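Local coordinates for protein OBody AM3L15 (Pyrobaculum aerophilum, PDB 4GN5) that binds hen egg-white lysozyme as an engineered protein built on the OB-fold scaffold, and probably inhibits the enzyme, at residues Ile12-His17 and Val82-Trp86. Residue numbers count along the deposited sequence, not the author numbering.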
loop_
_atom_site.group_PDB
_atom_site.type_symbol
_atom_site.label_atom_id
_atom_site.label_comp_id
_atom_site.label_asym_id
_atom_site.label_seq_id
_atom_site.Cartn_x
_atom_site.Cartn_y
_atom_site.Cartn_z
ATOM N N ILE A 12 19.490 8.527 -0.619
ATOM C CA ILE A 12 18.171 9.087 -0.824
ATOM C C ILE A 12 17.673 9.656 0.513
ATOM O O ILE A 12 17.217 8.917 1.367
ATOM C CB ILE A 12 17.178 8.089 -1.466
ATOM C CG1 ILE A 12 17.769 7.488 -2.762
ATOM C CG2 ILE A 12 15.810 8.836 -1.799
ATOM C CD1 ILE A 12 18.186 8.582 -3.847
ATOM N N THR A 13 17.804 10.975 0.667
ATOM C CA THR A 13 17.474 11.700 1.905
ATOM C C THR A 13 16.455 12.849 1.639
ATOM O O THR A 13 16.203 13.214 0.475
ATOM C CB THR A 13 18.761 12.328 2.504
ATOM O OG1 THR A 13 19.346 13.172 1.510
ATOM C CG2 THR A 13 19.796 11.308 2.807
ATOM N N PRO A 14 15.829 13.387 2.705
ATOM C CA PRO A 14 14.827 14.429 2.462
ATOM C C PRO A 14 15.377 15.663 1.681
ATOM O O PRO A 14 14.614 16.261 0.886
ATOM C CB PRO A 14 14.359 14.803 3.886
ATOM C CG PRO A 14 14.402 13.448 4.588
ATOM C CD PRO A 14 15.704 12.811 4.062
ATOM N N ASN A 15 16.667 15.946 1.819
ATOM C CA ASN A 15 17.336 17.011 1.078
ATOM C C ASN A 15 17.173 16.932 -0.414
ATOM O O ASN A 15 17.256 17.932 -1.117
ATOM C CB ASN A 15 18.810 17.030 1.429
ATOM C CG ASN A 15 19.503 18.273 0.956
ATOM O OD1 ASN A 15 19.077 19.387 1.246
ATOM N ND2 ASN A 15 20.594 18.103 0.238
ATOM N N LEU A 16 16.882 15.742 -0.902
ATOM C CA LEU A 16 16.768 15.525 -2.335
ATOM C C LEU A 16 15.371 15.790 -2.840
ATOM O O LEU A 16 15.053 15.555 -4.029
ATOM C CB LEU A 16 17.244 14.111 -2.711
ATOM C CG LEU A 16 18.718 13.783 -2.420
ATOM C CD1 LEU A 16 19.187 12.456 -2.972
ATOM C CD2 LEU A 16 19.644 14.949 -2.919
ATOM N N HIS A 17 14.518 16.284 -1.945
ATOM C CA HIS A 17 13.108 16.481 -2.283
ATOM C C HIS A 17 12.957 17.317 -3.550
ATOM O O HIS A 17 13.554 18.373 -3.665
ATOM C CB HIS A 17 12.338 17.128 -1.131
ATOM C CG HIS A 17 10.976 17.612 -1.525
ATOM N ND1 HIS A 17 9.857 16.824 -1.438
ATOM C CD2 HIS A 17 10.553 18.801 -2.026
ATOM C CE1 HIS A 17 8.796 17.503 -1.844
ATOM N NE2 HIS A 17 9.193 18.705 -2.218
ATOM N N VAL A 82 12.240 12.445 -5.922
ATOM C CA VAL A 82 12.153 12.253 -4.471
ATOM C C VAL A 82 11.024 13.101 -3.882
ATOM O O VAL A 82 10.907 14.283 -4.178
ATOM C CB VAL A 82 13.519 12.578 -3.762
ATOM C CG1 VAL A 82 13.422 12.486 -2.257
ATOM C CG2 VAL A 82 14.659 11.620 -4.290
ATOM N N GLU A 83 10.221 12.500 -3.022
ATOM C CA GLU A 83 9.196 13.266 -2.305
ATOM C C GLU A 83 9.469 13.136 -0.802
ATOM O O GLU A 83 9.634 12.055 -0.292
ATOM C CB GLU A 83 7.802 12.793 -2.697
ATOM C CG GLU A 83 6.671 13.286 -1.741
ATOM C CD GLU A 83 6.467 14.788 -1.885
ATOM O OE1 GLU A 83 6.528 15.273 -3.059
ATOM O OE2 GLU A 83 6.302 15.476 -0.849
ATOM N N ALA A 84 9.553 14.243 -0.092
ATOM C CA ALA A 84 9.823 14.114 1.332
ATOM C C ALA A 84 8.983 15.121 2.129
ATOM O O ALA A 84 9.233 15.383 3.290
ATOM C CB ALA A 84 11.348 14.274 1.593
ATOM N N GLY A 85 7.942 15.653 1.489
ATOM C CA GLY A 85 7.016 16.537 2.185
ATOM C C GLY A 85 6.265 15.824 3.313
ATOM O O GLY A 85 5.746 14.702 3.152
ATOM N N TRP A 86 6.179 16.491 4.445
ATOM C CA TRP A 86 5.396 16.011 5.557
ATOM C C TRP A 86 3.977 15.665 5.031
ATOM O O TRP A 86 3.368 16.497 4.355
ATOM C CB TRP A 86 5.416 17.097 6.639
ATOM C CG TRP A 86 5.198 16.487 7.891
ATOM C CD1 TRP A 86 6.154 15.825 8.719
ATOM C CD2 TRP A 86 3.948 16.239 8.447
ATOM N NE1 TRP A 86 5.498 15.249 9.787
ATOM C CE2 TRP A 86 4.151 15.510 9.649
ATOM C CE3 TRP A 86 2.652 16.614 8.091
ATOM C CZ2 TRP A 86 3.112 15.168 10.458
ATOM C CZ3 TRP A 86 1.689 16.317 8.883
ATOM C CH2 TRP A 86 1.886 15.605 10.068
#
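A short 3-10 turn packs against the end of a barrel strand in this OB-fold. The turn, 14-16, lies in the loop that leads into strand 20-24. Its partner, 82-86, is the last part of strand 75-83 and the loop after it. Strands 20-24 and 75-83 pair antiparallel, and V82 makes backbone hydrogen bonds with G18 and S19, so the turn lies beside the point where the two strands pair. The turn is held by two backbone hydrogen bonds, L16 N to T13 O (3.0 Å) and H17 N to P14 O (2.8 Å).

V82 points toward 12-17, which covers 99 Å² of it, the largest share of any residue here. Its CG2 lies 3.9 Å from I12 CG2 and also 3.9 Å from L16 CB. Its CB sits 3.4 Å from L16 O, a carbonyl that accepts a hydrogen bond from the S19 hydroxyl. I12 extends this apolar patch to V21, V23 and I96, on the barrel strands. Further along, A84 points at P14, and their CB atoms are 3.8 Å apart.

H17 supplies the polar link. With chi1 in the t well, its ring reaches along 83-85, and E83 OE2 and A84 N both lie at the ring edge. E83 OE2 comes within 3.4 Å of H17 CE1 and accepts a hydrogen bond from G85 N (2.9 Å). W86 makes no contact with the turn; it packs on the backbone of the lysozyme chain. The one hydrogen bond between the two segments runs from A84 N to H17 ND1, at 2.9 Å and 161°, so ND1 acts as the acceptor.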